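PDB 5L6G: xylooligosaccharide oxidase from Myceliophthora thermophila, which oxidises the C1 hydroxyl of xylooligosaccharides and related sugars to lactones, using a bicovalently bound FAD and reducing oxygen to hydrogen peroxide. Local coordinates for residues A[182-187]-A[224-229]; A[233-238]-A[288-293]; A[475-480]-A[492-497]. All coordinates share one frame; numbering follows the deposited sequence.

Interaction 1: A[182-187]-A[224-229]; sequences WITSAD and RFKTFA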
loop_
_atom_site.group_PDB
_atom_site.type_symbol
_atom_site.label_atom_id
_atom_site.label_comp_id
_atom_site.label_asym_id
_atom_site.label_seq_id
_atom_site.Cartn_x
_atom_site.Cartn_y
_atom_site.Cartn_z
ATOM N N TRP A 182 -4.127 -5.880 11.014
ATOM C CA TRP A 182 -3.874 -5.514 12.406
ATOM C C TRP A 182 -4.872 -4.478 12.908
ATOM O O TRP A 182 -4.884 -4.144 14.096
ATOM C CB TRP A 182 -2.415 -5.086 12.552
ATOM C CG TRP A 182 -1.619 -6.259 12.334
ATOM C CD1 TRP A 182 -1.194 -6.739 11.149
ATOM C CD2 TRP A 182 -1.251 -7.218 13.319
ATOM N NE1 TRP A 182 -0.564 -7.938 11.324
ATOM C CE2 TRP A 182 -0.574 -8.250 12.656
ATOM C CE3 TRP A 182 -1.427 -7.301 14.709
ATOM C CZ2 TRP A 182 -0.046 -9.342 13.325
ATOM C CZ3 TRP A 182 -0.906 -8.386 15.368
ATOM C CH2 TRP A 182 -0.227 -9.396 14.679
ATOM N N ILE A 183 -5.750 -4.013 12.025
ATOM C CA ILE A 183 -6.803 -3.113 12.450
ATOM C C ILE A 183 -7.811 -3.903 13.284
ATOM O O ILE A 183 -8.338 -4.930 12.835
ATOM C CB ILE A 183 -7.527 -2.448 11.268
ATOM C CG1 ILE A 183 -6.541 -1.619 10.442
ATOM C CG2 ILE A 183 -8.669 -1.590 11.803
ATOM C CD1 ILE A 183 -7.129 -1.077 9.148
ATOM N N THR A 184 -8.068 -3.442 14.502
ATOM C CA THR A 184 -9.107 -4.056 15.331
ATOM C C THR A 184 -10.378 -3.199 15.385
ATOM O O THR A 184 -11.468 -3.727 15.587
ATOM C CB THR A 184 -8.601 -4.386 16.753
ATOM O OG1 THR A 184 -9.596 -5.141 17.449
ATOM C CG2 THR A 184 -8.308 -3.147 17.535
ATOM N N SER A 185 -10.239 -1.891 15.226
ATOM C CA SER A 185 -11.398 -1.018 15.102
ATOM C C SER A 185 -10.998 0.320 14.489
ATOM O O SER A 185 -9.823 0.676 14.445
ATOM C CB SER A 185 -12.095 -0.810 16.457
ATOM O OG SER A 185 -11.316 0.005 17.317
ATOM N N ALA A 186 -11.994 1.056 14.021
ATOM C CA ALA A 186 -11.767 2.362 13.429
ATOM C C ALA A 186 -12.964 3.243 13.733
ATOM O O ALA A 186 -14.099 2.772 13.679
ATOM C CB ALA A 186 -11.603 2.249 11.927
ATOM N N ASP A 187 -12.704 4.507 14.044
ATOM C CA ASP A 187 -13.756 5.502 14.117
ATOM C C ASP A 187 -13.810 6.204 12.777
ATOM O O ASP A 187 -12.773 6.593 12.236
ATOM C CB ASP A 187 -13.482 6.510 15.216
ATOM C CG ASP A 187 -13.416 5.877 16.596
ATOM O OD1 ASP A 187 -14.025 4.807 16.818
ATOM O OD2 ASP A 187 -12.718 6.443 17.441
ATOM N N ARG A 224 -7.556 1.718 15.795
ATOM C CA ARG A 224 -6.922 0.904 16.836
ATOM C C ARG A 224 -6.296 -0.278 16.164
ATOM O O ARG A 224 -6.937 -0.959 15.352
ATOM C CB ARG A 224 -7.895 0.374 17.887
ATOM C CG ARG A 224 -7.957 1.193 19.146
ATOM C CD ARG A 224 -8.681 2.474 18.885
ATOM N NE ARG A 224 -9.885 2.235 18.102
ATOM C CZ ARG A 224 -10.633 3.197 17.562
ATOM N NH1 ARG A 224 -10.332 4.487 17.769
ATOM N NH2 ARG A 224 -11.714 2.852 16.858
ATOM N N PHE A 225 -5.043 -0.523 16.508
ATOM C CA PHE A 225 -4.301 -1.620 15.950
ATOM C C PHE A 225 -3.918 -2.561 17.070
ATOM O O PHE A 225 -3.402 -2.132 18.100
ATOM C CB PHE A 225 -3.021 -1.106 15.285
ATOM C CG PHE A 225 -3.233 -0.523 13.913
ATOM C CD1 PHE A 225 -3.182 -1.330 12.783
ATOM C CD2 PHE A 225 -3.445 0.821 13.755
ATOM C CE1 PHE A 225 -3.368 -0.796 11.512
ATOM C CE2 PHE A 225 -3.640 1.363 12.500
ATOM C CZ PHE A 225 -3.598 0.556 11.372
ATOM N N LYS A 226 -4.160 -3.847 16.860
ATOM C CA LYS A 226 -3.468 -4.874 17.622
ATOM C C LYS A 226 -1.978 -4.848 17.252
ATOM O O LYS A 226 -1.576 -4.315 16.201
ATOM C CB LYS A 226 -4.056 -6.250 17.319
ATOM C CG LYS A 226 -5.337 -6.532 18.079
ATOM C CD LYS A 226 -6.057 -7.784 17.570
ATOM C CE LYS A 226 -7.230 -8.133 18.487
ATOM N NZ LYS A 226 -8.164 -9.139 17.874
ATOM N N THR A 227 -1.165 -5.448 18.118
ATOM C CA THR A 227 0.257 -5.520 17.874
ATOM C C THR A 227 0.778 -6.901 18.241
ATOM O O THR A 227 0.141 -7.626 18.999
ATOM C CB THR A 227 1.027 -4.477 18.708
ATOM O OG1 THR A 227 0.891 -4.770 20.113
ATOM C CG2 THR A 227 0.538 -3.086 18.417
ATOM N N PHE A 228 1.954 -7.224 17.732
ATOM C CA PHE A 228 2.704 -8.393 18.193
ATOM C C PHE A 228 3.955 -7.909 18.915
ATOM O O PHE A 228 4.365 -6.766 18.746
ATOM C CB PHE A 228 3.044 -9.348 17.047
ATOM C CG PHE A 228 3.837 -8.727 15.923
ATOM C CD1 PHE A 228 5.225 -8.694 15.964
ATOM C CD2 PHE A 228 3.190 -8.223 14.786
ATOM C CE1 PHE A 228 5.953 -8.152 14.912
ATOM C CE2 PHE A 228 3.906 -7.674 13.737
ATOM C CZ PHE A 228 5.294 -7.629 13.802
ATOM N N ALA A 229 4.529 -8.763 19.764
ATOM C CA ALA A 229 5.811 -8.450 20.393
ATOM C C ALA A 229 6.876 -8.433 19.295
ATOM O O ALA A 229 7.024 -9.400 18.561
ATOM C CB ALA A 229 6.166 -9.489 21.446
HETATM O O HOH W 1 -9.510 -7.917 15.917
#
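Arg-224 bends its side chain across to Ser-185 and Asp-187 on the partner strand. A bend at chi2 (73°) and a further one at chi3 set CD and NE back toward the serine, and Ser-185 OG accepts Arg-224 NE at 2.8 Å and Arg-224 NH2 at 2.9 Å. That oxygen lies almost in the guanidinium plane, gripped side-on by two N-H groups. Arg-224 NH2 also forms a salt bridge with Asp-187 OD1 (3.0 Å), but the carboxylate is turned 46° from the guanidinium, and the bonds to it are weak; OD1 has a second partner in Thr-197.

Strands 183-189 and 219-229 run antiparallel in a sheet of the FAD-binding PCMH-type region, and a classic beta bulge interrupts their pairing: Thr-184 and Ser-185 both face Arg-224. Arg-224 O accepts Thr-184 N at 2.9 Å and, weakly, Ser-185 N.

At the other end Trp-182 offers a broad apolar ring. Phe-228 meets one of its faces edge-on, with CD2 nearest Trp-182 CH2 at 3.6 Å, a T-shaped pair with planes 63° apart. Indole NE1 is spent on His-176 O, while the side chain also touches a bound xylopyranose. Lys-226 N donates to Trp-182 O (2.9 Å); its long extended side chain carries NZ to a water (2.7 Å from NZ) that also bonds Thr-184 OG1.

Interaction 2: A[233-238]-A[288-293]; sequences NVTSYE and GNASAL. With NAG (2-acetamido-2-deoxy-beta-D-glucopyranose), chain G; NAG (2-acetamido-2-deoxy-beta-D-glucopyranose), chain E.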
loop_
_atom_site.group_PDB
_atom_site.type_symbol
_atom_site.label_atom_id
_atom_site.label_comp_id
_atom_site.label_asym_id
_atom_site.label_seq_id
_atom_site.Cartn_x
_atom_site.Cartn_y
_atom_site.Cartn_z
ATOM N N ASN A 233 15.501 -9.887 17.233
ATOM C CA ASN A 233 16.468 -9.853 16.137
ATOM C C ASN A 233 15.845 -10.223 14.803
ATOM O O ASN A 233 15.023 -11.122 14.729
ATOM C CB ASN A 233 17.645 -10.779 16.440
ATOM C CG ASN A 233 18.396 -10.342 17.672
ATOM O OD1 ASN A 233 18.444 -11.059 18.672
ATOM N ND2 ASN A 233 18.977 -9.124 17.607
ATOM N N VAL A 234 16.225 -9.484 13.766
ATOM C CA VAL A 234 15.835 -9.789 12.394
ATOM C C VAL A 234 17.092 -9.718 11.520
ATOM O O VAL A 234 18.025 -8.961 11.809
ATOM C CB VAL A 234 14.758 -8.841 11.863
ATOM C CG1 VAL A 234 13.492 -8.959 12.711
ATOM C CG2 VAL A 234 15.253 -7.396 11.821
ATOM N N THR A 235 17.128 -10.524 10.472
ATOM C CA THR A 235 18.322 -10.660 9.672
ATOM C C THR A 235 17.978 -10.344 8.227
ATOM O O THR A 235 17.177 -11.033 7.611
ATOM C CB THR A 235 18.871 -12.072 9.808
ATOM O OG1 THR A 235 19.124 -12.337 11.201
ATOM C CG2 THR A 235 20.168 -12.230 8.996
ATOM N N SER A 236 18.548 -9.268 7.702
ATOM C CA SER A 236 18.353 -8.955 6.290
ATOM C C SER A 236 19.382 -9.723 5.491
ATOM O O SER A 236 20.434 -10.095 6.002
ATOM C CB SER A 236 18.452 -7.455 6.033
ATOM O OG SER A 236 19.731 -6.948 6.361
ATOM N N TYR A 237 19.066 -9.990 4.235
ATOM C CA TYR A 237 19.979 -10.733 3.369
ATOM C C TYR A 237 19.589 -10.528 1.927
ATOM O O TYR A 237 18.480 -10.085 1.628
ATOM C CB TYR A 237 19.935 -12.231 3.703
ATOM C CG TYR A 237 18.567 -12.858 3.519
ATOM C CD1 TYR A 237 17.598 -12.760 4.516
ATOM C CD2 TYR A 237 18.237 -13.541 2.345
ATOM C CE1 TYR A 237 16.344 -13.324 4.352
ATOM C CE2 TYR A 237 16.976 -14.100 2.164
ATOM C CZ TYR A 237 16.040 -14.000 3.169
ATOM O OH TYR A 237 14.788 -14.537 3.017
ATOM N N GLU A 238 20.506 -10.891 1.040
ATOM C CA GLU A 238 20.282 -10.791 -0.379
ATOM C C GLU A 238 20.771 -12.048 -1.074
ATOM O O GLU A 238 21.679 -12.740 -0.585
ATOM C CB GLU A 238 21.022 -9.566 -0.909
ATOM C CG GLU A 238 20.337 -8.280 -0.535
ATOM C CD GLU A 238 21.212 -7.046 -0.579
ATOM O OE1 GLU A 238 22.259 -7.038 -1.265
ATOM O OE2 GLU A 238 20.801 -6.055 0.074
ATOM N N GLY A 288 14.569 -13.805 12.885
ATOM C CA GLY A 288 15.430 -14.704 13.633
ATOM C C GLY A 288 16.866 -14.279 13.363
ATOM O O GLY A 288 17.109 -13.313 12.641
ATOM N N ASN A 289 17.817 -14.995 13.947
ATOM C CA ASN A 289 19.221 -14.617 13.846
ATOM C C ASN A 289 19.842 -15.205 12.585
ATOM O O ASN A 289 19.164 -15.901 11.825
ATOM C CB ASN A 289 19.981 -15.032 15.114
ATOM C CG ASN A 289 19.864 -16.510 15.410
ATOM O OD1 ASN A 289 19.798 -17.328 14.500
ATOM N ND2 ASN A 289 19.849 -16.865 16.707
ATOM N N ALA A 290 21.123 -14.921 12.352
ATOM C CA ALA A 290 21.756 -15.257 11.079
ATOM C C ALA A 290 21.924 -16.754 10.893
ATOM O O ALA A 290 21.764 -17.257 9.787
ATOM C CB ALA A 290 23.098 -14.550 10.941
ATOM N N SER A 291 22.256 -17.472 11.968
ATOM C CA SER A 291 22.429 -18.928 11.875
ATOM C C SER A 291 21.101 -19.608 11.537
ATOM O O SER A 291 21.074 -20.578 10.791
ATOM C CB SER A 291 23.028 -19.515 13.166
ATOM O OG SER A 291 22.399 -18.970 14.303
ATOM N N ALA A 292 20.002 -19.075 12.069
ATOM C CA ALA A 292 18.681 -19.634 11.803
ATOM C C ALA A 292 18.290 -19.373 10.344
ATOM O O ALA A 292 17.765 -20.260 9.660
ATOM C CB ALA A 292 17.656 -19.059 12.768
ATOM N N LEU A 293 18.569 -18.164 9.861
ATOM C CA LEU A 293 18.359 -17.846 8.446
ATOM C C LEU A 293 19.120 -18.801 7.525
ATOM O O LEU A 293 18.547 -19.360 6.584
ATOM C CB LEU A 293 18.798 -16.407 8.146
ATOM C CG LEU A 293 18.989 -16.081 6.661
ATOM C CD1 LEU A 293 17.652 -16.165 5.946
ATOM C CD2 LEU A 293 19.633 -14.722 6.464
HETATM C C1 NAG G . 19.737 -18.248 17.127
HETATM C C2 NAG G . 20.520 -18.422 18.436
HETATM C C3 NAG G . 20.273 -19.777 19.092
HETATM C C4 NAG G . 18.789 -20.092 19.153
HETATM C C5 NAG G . 18.128 -19.886 17.792
HETATM C C6 NAG G . 16.616 -20.061 17.875
HETATM C C7 NAG G . 22.581 -17.128 18.707
HETATM C C8 NAG G . 24.043 -16.978 18.396
HETATM N N2 NAG G . 21.939 -18.185 18.206
HETATM O O3 NAG G . 20.742 -19.743 20.419
HETATM O O4 NAG G . 18.638 -21.425 19.587
HETATM O O5 NAG G . 18.381 -18.578 17.335
HETATM O O6 NAG G . 16.106 -20.369 16.594
HETATM O O7 NAG G . 22.033 -16.282 19.418
HETATM C C1 NAG E . 19.725 -8.438 18.656
HETATM C C2 NAG E . 20.980 -7.668 18.232
HETATM C C3 NAG E . 21.509 -6.748 19.342
HETATM C C4 NAG E . 20.386 -5.865 19.882
HETATM C C5 NAG E . 19.242 -6.768 20.329
HETATM C C6 NAG E . 18.049 -5.971 20.852
HETATM C C7 NAG E . 22.623 -8.498 16.603
HETATM C C8 NAG E . 23.679 -9.527 16.308
HETATM N N2 NAG E . 22.018 -8.591 17.792
HETATM O O3 NAG E . 22.560 -5.941 18.849
HETATM O O4 NAG E . 20.823 -5.054 20.955
HETATM O O5 NAG E . 18.807 -7.514 19.215
HETATM O O6 NAG E . 16.913 -6.812 20.917
HETATM O O7 NAG E . 22.362 -7.635 15.763
#
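The start of helix 290-304 docks against strand 234-240, near one border of an eight-stranded antiparallel sheet, through Gly-288 and Leu-293 meeting Thr-235 and Tyr-237. Two N-glycosylation sequons converge here, Asn-233 to Thr-235 and Asn-289 to Ser-291, and both asparagines carry N-acetylglucosamine: Asn-233 ND2 is joined to C1 of one sugar and Asn-289 ND2 to C1 of the other.

The polar link is a single hydrogen bond. Thr-235 OG1 donates to Gly-288 O at 2.7 Å, lying in the carbonyl plane on a lone pair. With OG1 beside its own backbone N (chi1 -57°), the threonine offers the hydroxyl to the loop and its methyl to the helix. Gly-288 suits the turn into the helix, its nearly fully extended backbone (phi 168°) being poorly accessible to other residues. Asn-289 follows as N-cap: its OD1 accepts Ala-292 N at 3.0 Å, nearly along the C=O axis, while the same amide holds the sugar through ND2. Ala-290 N, at the helix start, is bonded to Glu-313.

One turn further on, Leu-293 supplies the apolar part. Its CD1 sits over one face of the Tyr-237 ring, 3.8 Å from the centroid, a CH-pi contact. Leu-293 CD2 lies 3.4 Å from Tyr-237 CD1 and 3.6 Å from Thr-235 CG2, so CD2 lies between tyrosine and threonine while CD1 covers the ring face. Met-269 and Met-271 of the sheet also pack on that tyrosine.

No charge is shared across the contact. One short directional bond fixes the loop on the strand and the leucine branch adds close apolar packing, while the amides that bear the sugars lie at the outer end, a placing consistent with glycans that project away from the packed side chains.

Interaction 3: A[475-480]-A[492-497]; sequences RIKQQL and VEPAEV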
loop_
_atom_site.group_PDB
_atom_site.type_symbol
_atom_site.label_atom_id
_atom_site.label_comp_id
_atom_site.label_asym_id
_atom_site.label_seq_id
_atom_site.Cartn_x
_atom_site.Cartn_y
_atom_site.Cartn_z
ATOM N N ARG A 475 -22.535 -2.314 -3.103
ATOM C CA ARG A 475 -23.752 -2.262 -2.301
ATOM C C ARG A 475 -23.548 -1.429 -1.049
ATOM O O ARG A 475 -24.384 -0.601 -0.725
ATOM C CB ARG A 475 -24.258 -3.661 -1.966
ATOM C CG ARG A 475 -24.783 -4.399 -3.187
ATOM C CD ARG A 475 -25.596 -5.625 -2.826
ATOM N NE ARG A 475 -24.788 -6.633 -2.128
ATOM C CZ ARG A 475 -24.027 -7.553 -2.715
ATOM N NH1 ARG A 475 -23.928 -7.623 -4.040
ATOM N NH2 ARG A 475 -23.356 -8.420 -1.961
ATOM N N ILE A 476 -22.430 -1.638 -0.360
ATOM C CA ILE A 476 -22.121 -0.866 0.849
ATOM C C ILE A 476 -21.892 0.597 0.479
ATOM O O ILE A 476 -22.260 1.504 1.212
ATOM C CB ILE A 476 -20.911 -1.463 1.608
ATOM C CG1 ILE A 476 -21.269 -2.854 2.121
ATOM C CG2 ILE A 476 -20.540 -0.625 2.816
ATOM C CD1 ILE A 476 -20.087 -3.640 2.615
ATOM N N LYS A 477 -21.309 0.836 -0.686
ATOM C CA LYS A 477 -21.082 2.211 -1.128
ATOM C C LYS A 477 -22.390 2.993 -1.291
ATOM O O LYS A 477 -22.491 4.138 -0.874
ATOM C CB LYS A 477 -20.283 2.209 -2.428
ATOM C CG LYS A 477 -20.011 3.574 -3.033
ATOM C CD LYS A 477 -19.081 4.435 -2.191
ATOM C CE LYS A 477 -18.876 5.778 -2.888
ATOM N NZ LYS A 477 -17.818 6.591 -2.240
ATOM N N GLN A 478 -23.381 2.373 -1.905
ATOM C CA GLN A 478 -24.690 3.012 -2.049
ATOM C C GLN A 478 -25.285 3.298 -0.671
ATOM O O GLN A 478 -25.926 4.329 -0.466
ATOM C CB GLN A 478 -25.598 2.124 -2.905
ATOM C CG GLN A 478 -26.948 2.712 -3.239
ATOM C CD GLN A 478 -27.946 2.584 -2.108
ATOM O OE1 GLN A 478 -27.821 1.718 -1.237
ATOM N NE2 GLN A 478 -28.930 3.472 -2.093
ATOM N N GLN A 479 -25.033 2.413 0.296
ATOM C CA GLN A 479 -25.603 2.582 1.626
ATOM C C GLN A 479 -24.937 3.679 2.421
ATOM O O GLN A 479 -25.615 4.371 3.177
ATOM C CB GLN A 479 -25.536 1.292 2.435
ATOM C CG GLN A 479 -26.500 0.210 1.985
ATOM C CD GLN A 479 -26.162 -1.129 2.618
ATOM O OE1 GLN A 479 -25.020 -1.391 2.946
ATOM N NE2 GLN A 479 -27.160 -1.974 2.796
ATOM N N LEU A 480 -23.617 3.819 2.281
ATOM C CA LEU A 480 -22.856 4.738 3.121
ATOM C C LEU A 480 -22.486 6.049 2.440
ATOM O O LEU A 480 -22.354 7.064 3.117
ATOM C CB LEU A 480 -21.596 4.062 3.671
ATOM C CG LEU A 480 -21.832 2.887 4.634
ATOM C CD1 LEU A 480 -20.503 2.348 5.148
ATOM C CD2 LEU A 480 -22.705 3.275 5.808
ATOM N N VAL A 492 -14.966 3.214 -5.985
ATOM C CA VAL A 492 -16.063 2.278 -6.127
ATOM C C VAL A 492 -17.342 3.042 -6.465
ATOM O O VAL A 492 -17.659 4.026 -5.810
ATOM C CB VAL A 492 -16.272 1.487 -4.837
ATOM C CG1 VAL A 492 -17.542 0.669 -4.912
ATOM C CG2 VAL A 492 -15.053 0.577 -4.596
ATOM N N GLU A 493 -18.070 2.560 -7.456
ATOM C CA GLU A 493 -19.365 3.134 -7.827
ATOM C C GLU A 493 -20.493 2.584 -6.956
ATOM O O GLU A 493 -20.598 1.372 -6.781
ATOM C CB GLU A 493 -19.716 2.758 -9.255
ATOM C CG GLU A 493 -18.870 3.406 -10.313
ATOM C CD GLU A 493 -19.267 2.933 -11.690
ATOM O OE1 GLU A 493 -20.371 3.321 -12.148
ATOM O OE2 GLU A 493 -18.486 2.175 -12.300
ATOM N N PRO A 494 -21.395 3.453 -6.486
ATOM C CA PRO A 494 -22.530 2.893 -5.754
ATOM C C PRO A 494 -23.279 1.894 -6.631
ATOM O O PRO A 494 -23.358 2.075 -7.851
ATOM C CB PRO A 494 -23.419 4.113 -5.457
ATOM C CG PRO A 494 -22.555 5.310 -5.644
ATOM C CD PRO A 494 -21.446 4.925 -6.582
ATOM N N ALA A 495 -23.790 0.836 -6.019
ATOM C CA ALA A 495 -24.675 -0.074 -6.715
ATOM C C ALA A 495 -25.915 0.723 -7.105
ATOM O O ALA A 495 -26.320 1.649 -6.391
ATOM C CB ALA A 495 -25.051 -1.257 -5.828
ATOM N N GLU A 496 -26.484 0.387 -8.253
ATOM C CA GLU A 496 -27.747 0.982 -8.677
ATOM C C GLU A 496 -28.870 0.314 -7.902
ATOM O O GLU A 496 -28.838 -0.893 -7.687
ATOM C CB GLU A 496 -27.975 0.769 -10.170
ATOM C CG GLU A 496 -26.928 1.403 -11.075
ATOM C CD GLU A 496 -27.295 1.287 -12.546
ATOM O OE1 GLU A 496 -28.402 0.783 -12.855
ATOM O OE2 GLU A 496 -26.482 1.702 -13.401
ATOM N N VAL A 497 -29.846 1.100 -7.471
ATOM C CA VAL A 497 -31.053 0.559 -6.849
ATOM C C VAL A 497 -32.285 1.201 -7.486
ATOM O O VAL A 497 -32.263 1.568 -8.663
ATOM C CB VAL A 497 -31.059 0.754 -5.316
ATOM C CG1 VAL A 497 -30.050 -0.180 -4.661
ATOM C CG2 VAL A 497 -30.783 2.207 -4.945
ATOM O OXT VAL A 497 -33.327 1.360 -6.855
#
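Lys-477 and Gln-478, near the end of helix 470-480 in the berberine-like region, lie against the C-terminal tail, residues 492-497, which packs back over the helix by van der Waals contact. On the apolar side, Lys-477 CB rests 4.0 Å from Val-492 CG1. Lys-477 CG, anti to the backbone N (chi1 178°), lies 3.7 Å from Pro-494 N; beyond the bend at chi2, Lys-477 CE is 3.6 Å from Val-492 O. The rigid ring of Pro-494 fits an extended tail and packs CB 3.9 Å from Gln-478 CB. Ala-495, small enough to come close to the helix backbone, sets CB 3.9 Å from Arg-475 N. Farther out, Gln-478 NE2 and Val-497 CG2 meet tip to tip at 3.6 Å.

The charged end of Lys-477 is served elsewhere: NZ forms a salt bridge with Asp-481 and a hydrogen bond to Asn-216 O. An alanine at Lys-477 would probably leave Asp-481 without its cationic mate and open a gap beside Pro-494 and Val-492 O.

Between the segments the fit rests on packing, while hydrogen bonds from Arg-474, one residue before, to the carbonyls of Glu-493 and Pro-494 are likely to hold the tail on the helix.

How the interactions relate
None of the three is wholly buried, and they differ in what they join. Interaction 1 pairs two strands in the flavin-binding part of the fold, its centre about 17 Å from that of the chain, against about 25 Å and 24 Å for interactions 2 and 3, and is rich in backbone hydrogen bonds. Interaction 2 packs a helix start on a strand of the separate eight-stranded sheet, with one side-chain bond between the segments. Interaction 3, at the C-terminus, has none and relies on packing. Residues 224-229 lead almost directly into 233-238, yet the first two centres are about 27 Å apart. Interactions 2 and 3 lie on opposite sides of the chain centre, each near attached sugar.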